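PDB 4U5R: RhCC from Rhodococcus jostii, which probably acts as a cofactor-independent oxygenase of the tautomerase superfamily and can bind magnesium. Local coordinates for residues 3-9 / 41-47; 19-23 / 89-93. The protein carries 1 engineered substitution. All coordinates share one frame; numbering follows the deposited sequence.

Interaction 1: residues 3-9 / 41-47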
# COMPACT_ATOMS: atom_id res chain seq x y z
N TRP B 3 1.57 2.10 9.59
CA TRP B 3 2.95 1.70 9.31
C TRP B 3 3.09 0.21 9.02
O TRP B 3 2.52 -0.63 9.72
CB TRP B 3 3.87 2.02 10.50
CG TRP B 3 4.20 3.45 10.73
CD1 TRP B 3 3.33 4.48 10.94
CD2 TRP B 3 5.51 3.99 10.84
NE1 TRP B 3 4.03 5.65 11.15
CE2 TRP B 3 5.37 5.37 11.09
CE3 TRP B 3 6.80 3.45 10.72
CZ2 TRP B 3 6.47 6.22 11.24
CZ3 TRP B 3 7.89 4.29 10.88
CH2 TRP B 3 7.72 5.66 11.12
N GLU B 4 3.87 -0.10 8.00
CA GLU B 4 4.28 -1.46 7.72
C GLU B 4 5.78 -1.57 7.87
O GLU B 4 6.50 -0.82 7.24
CB GLU B 4 3.90 -1.86 6.32
CG GLU B 4 2.44 -2.06 6.07
CD GLU B 4 2.19 -2.31 4.60
OE1 GLU B 4 2.49 -1.40 3.79
OE2 GLU B 4 1.75 -3.42 4.25
N ILE B 5 6.24 -2.52 8.68
CA ILE B 5 7.67 -2.75 8.80
C ILE B 5 7.99 -4.18 8.43
O ILE B 5 7.61 -5.12 9.12
CB ILE B 5 8.16 -2.41 10.23
CG1 ILE B 5 7.80 -0.94 10.55
CG2 ILE B 5 9.66 -2.64 10.37
CD1 ILE B 5 8.21 -0.45 11.91
N PHE B 6 8.66 -4.34 7.29
CA PHE B 6 9.04 -5.64 6.76
C PHE B 6 10.45 -5.96 7.19
O PHE B 6 11.38 -5.26 6.81
CB PHE B 6 8.96 -5.63 5.23
CG PHE B 6 7.58 -5.38 4.68
CD1 PHE B 6 6.73 -6.44 4.43
CD2 PHE B 6 7.17 -4.09 4.35
CE1 PHE B 6 5.47 -6.22 3.90
CE2 PHE B 6 5.92 -3.86 3.82
CZ PHE B 6 5.06 -4.93 3.60
N THR B 7 10.63 -7.02 7.97
CA THR B 7 11.93 -7.38 8.55
C THR B 7 12.39 -8.79 8.21
O THR B 7 11.56 -9.66 7.92
CB THR B 7 11.91 -7.31 10.09
OG1 THR B 7 11.15 -8.41 10.60
CG2 THR B 7 11.31 -6.01 10.58
N PRO B 8 13.71 -9.05 8.26
CA PRO B 8 14.16 -10.44 8.29
C PRO B 8 13.41 -11.17 9.38
O PRO B 8 13.16 -10.57 10.43
CB PRO B 8 15.65 -10.33 8.63
CG PRO B 8 16.05 -8.99 8.13
CD PRO B 8 14.84 -8.10 8.31
N GLU B 9 13.05 -12.43 9.14
CA GLU B 9 12.37 -13.24 10.14
C GLU B 9 13.06 -13.16 11.49
O GLU B 9 14.28 -13.26 11.56
CB GLU B 9 12.31 -14.70 9.71
CG GLU B 9 11.01 -15.14 9.08
CD GLU B 9 10.89 -16.64 9.05
OE1 GLU B 9 11.82 -17.30 8.53
OE2 GLU B 9 9.88 -17.17 9.57
N VAL B 41 1.04 -0.05 13.78
CA VAL B 41 2.29 -0.56 13.23
C VAL B 41 2.17 -2.07 13.00
O VAL B 41 1.95 -2.86 13.93
CB VAL B 41 3.50 -0.27 14.14
CG1 VAL B 41 4.77 -0.78 13.48
CG2 VAL B 41 3.65 1.21 14.42
N LEU B 42 2.32 -2.47 11.75
CA LEU B 42 2.22 -3.88 11.40
C LEU B 42 3.61 -4.43 11.11
O LEU B 42 4.28 -3.97 10.18
CB LEU B 42 1.29 -4.09 10.19
CG LEU B 42 -0.09 -3.42 10.23
CD1 LEU B 42 -0.90 -3.77 8.98
CD2 LEU B 42 -0.85 -3.83 11.49
N PHE B 43 4.05 -5.39 11.93
CA PHE B 43 5.33 -6.06 11.71
C PHE B 43 5.17 -7.29 10.84
O PHE B 43 4.37 -8.18 11.13
CB PHE B 43 5.99 -6.44 13.04
CG PHE B 43 6.44 -5.26 13.83
CD1 PHE B 43 7.67 -4.69 13.57
CD2 PHE B 43 5.63 -4.72 14.81
CE1 PHE B 43 8.09 -3.58 14.27
CE2 PHE B 43 6.05 -3.61 15.53
CZ PHE B 43 7.29 -3.05 15.26
N LYS B 44 5.95 -7.35 9.77
CA LYS B 44 5.81 -8.44 8.81
C LYS B 44 7.16 -9.13 8.66
O LYS B 44 8.08 -8.60 8.04
CB LYS B 44 5.27 -7.89 7.48
CG LYS B 44 3.84 -7.30 7.62
CD LYS B 44 3.41 -6.49 6.41
CE LYS B 44 1.96 -6.06 6.50
NZ LYS B 44 1.49 -5.60 5.17
N ASP B 45 7.27 -10.31 9.27
CA ASP B 45 8.46 -11.13 9.16
C ASP B 45 8.57 -11.72 7.76
O ASP B 45 7.64 -12.36 7.26
CB ASP B 45 8.45 -12.24 10.21
CG ASP B 45 9.18 -11.85 11.49
OD1 ASP B 45 9.68 -10.71 11.57
OD2 ASP B 45 9.25 -12.68 12.41
N MET B 46 9.71 -11.47 7.11
CA MET B 46 9.96 -12.01 5.78
C MET B 46 10.97 -13.13 5.84
O MET B 46 12.10 -12.93 6.29
CB MET B 46 10.47 -10.92 4.83
CG MET B 46 9.52 -9.75 4.69
SD MET B 46 7.95 -10.20 3.91
CE MET B 46 8.44 -10.60 2.23
N PRO B 47 10.57 -14.33 5.40
CA PRO B 47 11.51 -15.46 5.30
C PRO B 47 12.70 -15.15 4.39
O PRO B 47 12.60 -14.28 3.52
CB PRO B 47 10.65 -16.58 4.70
CG PRO B 47 9.26 -16.24 5.08
CD PRO B 47 9.19 -14.73 5.09

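Interaction 2: residues 19-23 / 89-93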
# COMPACT_ATOMS: atom_id res chain seq x y z
N GLN B 19 8.57 -1.57 22.14
CA GLN B 19 9.42 -0.39 22.27
C GLN B 19 9.46 0.46 21.00
O GLN B 19 9.33 1.68 21.07
CB GLN B 19 10.84 -0.80 22.67
CG GLN B 19 10.90 -1.41 24.07
CD GLN B 19 12.28 -1.94 24.43
OE1 GLN B 19 13.29 -1.51 23.88
NE2 GLN B 19 12.33 -2.88 25.37
N LEU B 20 9.62 -0.18 19.84
CA LEU B 20 9.68 0.56 18.58
C LEU B 20 8.31 1.17 18.20
O LEU B 20 8.26 2.33 17.77
CB LEU B 20 10.19 -0.34 17.45
CG LEU B 20 10.23 0.27 16.05
CD1 LEU B 20 10.91 1.63 16.01
CD2 LEU B 20 10.91 -0.71 15.10
N SER B 21 7.22 0.43 18.39
CA SER B 21 5.89 0.99 18.10
C SER B 21 5.55 2.12 19.07
O SER B 21 4.87 3.07 18.70
CB SER B 21 4.81 -0.10 18.14
OG SER B 21 4.70 -0.71 19.41
N GLU B 22 6.04 2.02 20.30
CA GLU B 22 5.89 3.11 21.26
C GLU B 22 6.63 4.37 20.78
O GLU B 22 6.11 5.49 20.86
CB GLU B 22 6.39 2.67 22.64
CG GLU B 22 6.49 3.79 23.65
CD GLU B 22 5.15 4.40 23.96
OE1 GLU B 22 4.12 3.71 23.79
OE2 GLU B 22 5.12 5.58 24.39
N ALA B 23 7.85 4.19 20.27
CA ALA B 23 8.62 5.33 19.78
C ALA B 23 7.95 5.99 18.58
O ALA B 23 7.91 7.22 18.48
CB ALA B 23 10.03 4.89 19.42
N LYS B 89 13.74 7.79 15.48
CA LYS B 89 13.10 6.72 16.26
C LYS B 89 13.51 5.32 15.81
O LYS B 89 13.61 4.40 16.61
CB LYS B 89 11.57 6.83 16.16
CG LYS B 89 11.02 8.19 16.54
CD LYS B 89 11.41 8.54 17.97
CE LYS B 89 10.74 9.83 18.43
NZ LYS B 89 10.99 10.10 19.88
N LEU B 90 13.75 5.17 14.51
CA LEU B 90 14.10 3.87 13.94
C LEU B 90 15.53 3.45 14.23
O LEU B 90 15.81 2.25 14.37
CB LEU B 90 13.90 3.89 12.42
CG LEU B 90 12.50 4.04 11.84
CD1 LEU B 90 12.60 4.24 10.34
CD2 LEU B 90 11.65 2.84 12.16
N ALA B 91 16.44 4.42 14.32
CA ALA B 91 17.88 4.14 14.37
C ALA B 91 18.34 3.14 15.44
O ALA B 91 19.17 2.29 15.15
CB ALA B 91 18.66 5.45 14.53
N PRO B 92 17.80 3.22 16.68
CA PRO B 92 18.27 2.24 17.67
C PRO B 92 17.95 0.78 17.35
O PRO B 92 18.71 -0.12 17.78
CB PRO B 92 17.55 2.67 18.95
CG PRO B 92 17.34 4.14 18.76
CD PRO B 92 16.95 4.25 17.31
N PHE B 93 16.89 0.54 16.58
CA PHE B 93 16.45 -0.82 16.26
C PHE B 93 16.92 -1.32 14.90
O PHE B 93 16.96 -2.52 14.66
CB PHE B 93 14.92 -0.90 16.32
CG PHE B 93 14.34 -0.47 17.64
CD1 PHE B 93 14.13 -1.40 18.66
CD2 PHE B 93 13.97 0.85 17.85
CE1 PHE B 93 13.58 -1.00 19.87
CE2 PHE B 93 13.44 1.25 19.06
CZ PHE B 93 13.24 0.32 20.08

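Interaction 1: residues 3-9 / 41-47
W3 O accepts a hydrogen bond from L42 N at 2.7 Å, the first of five joining the parallel strands 3-8 and 41-46. L42 O accepts I5 N, I5 O takes K44 N, K44 O accepts T7 N, and T7 O takes M46 N; E9 N reaches M46 O only weakly. K44 CG stands anti to the carbonyl carbon (chi1 -64°), and the extended chain beyond brings CD within 3.3 Å of F6 CE1. K44 NZ and E4 OE2 form a salt bridge, modelled implausibly short at 2.4 Å, a doubtful length; E4 OE1 bonds a bound TRS molecule. M46 SD lies at the edge of the F6 ring, a Met-aromatic contact. A leucine in place of F6 would probably leave the K44 methylenes and M46 sulfur without their flat partner. T7 OG1 lies 2.9 Å from D45 OD1 at too poor an angle for a hydrogen bond and bonds P8 O instead; N10 N holds D45 OD2. The strands belong to a beta-alpha-beta unit with helix 14-32, where W3 NE1 bonds Y28 OH and W3 and I5 pack on I24; strand 61-68 borders 3-8, and a second subunit's strand continues the sheet antiparallel beyond V41 and L42.

Interaction 2: residues 19-23 / 89-93
L20 and F93 make the central contact between 19-23 and 89-93, and it is a CH-pi interaction. L20 CB sits over the middle of the F93 ring, 3.9 Å from the centroid and only 7° off the ring normal, and the two side chains overlap head to tail. With L20 CG opposite the backbone N (chi1 176°), the branch carries CD1 past the ring, to within 3.9 Å of K89 O.

Apolar contacts continue from there. L20 CD1 comes within 3.7 Å of F93 CD2 and within 4.1 Å of L90 CD2, the end of a leucine whose side chain starts out away from helix 14-32 and then turns back. Q19 CB meets F93 CZ at 3.7 Å, coming in obliquely, with the plane of the Q19 amide 63° from that of the ring. A turn later along the helix, A23 CB meets K89 CB at 4.1 Å, a small residue set against the foot of a long one.

Polar groups contribute by proximity rather than by bonds between the segments. The bent K89 chain lays its CD 3.8 Å from A23 O, while K89 NZ makes a weak hydrogen bond to S26 further along helix 14-32. K89 O lies in the plane of the F93 ring, at its edge. Within 89-93, F93 N bonds L90 O at 3.0 Å, holding the turn that carries the phenylalanine.

F12 also touches L20 and F93. Helix 14-32 is thereby packed against the C-terminal part of helix 76-90 and the residues that follow it, the pairing of two helices on one side of a beta sheet expected for the beta-alpha-beta fold of the tautomerase superfamily.

How the interactions relate
From the N terminus, strand 2-8 leads into helix 14-32 and then strand 40-46; interaction 1 closes this first beta-alpha-beta unit by setting its two strands side by side. Interaction 2 starts inside that loop, at 19-23, and closes a longer one at 89-93, the last part of helix 76-90 and the residues after it, with strands 40-46 and 61-68 lying between. The segments therefore alternate along the chain, and the two loops cross instead of nesting. Their side chains meet in a shared layer beneath the sheet: F43 and I5 pack on L20, V41 on S21, and the W3 ring on L90. Together they tie strands 2-8 and 40-46 to helices 14-32 and 76-90, and both reach the second subunit.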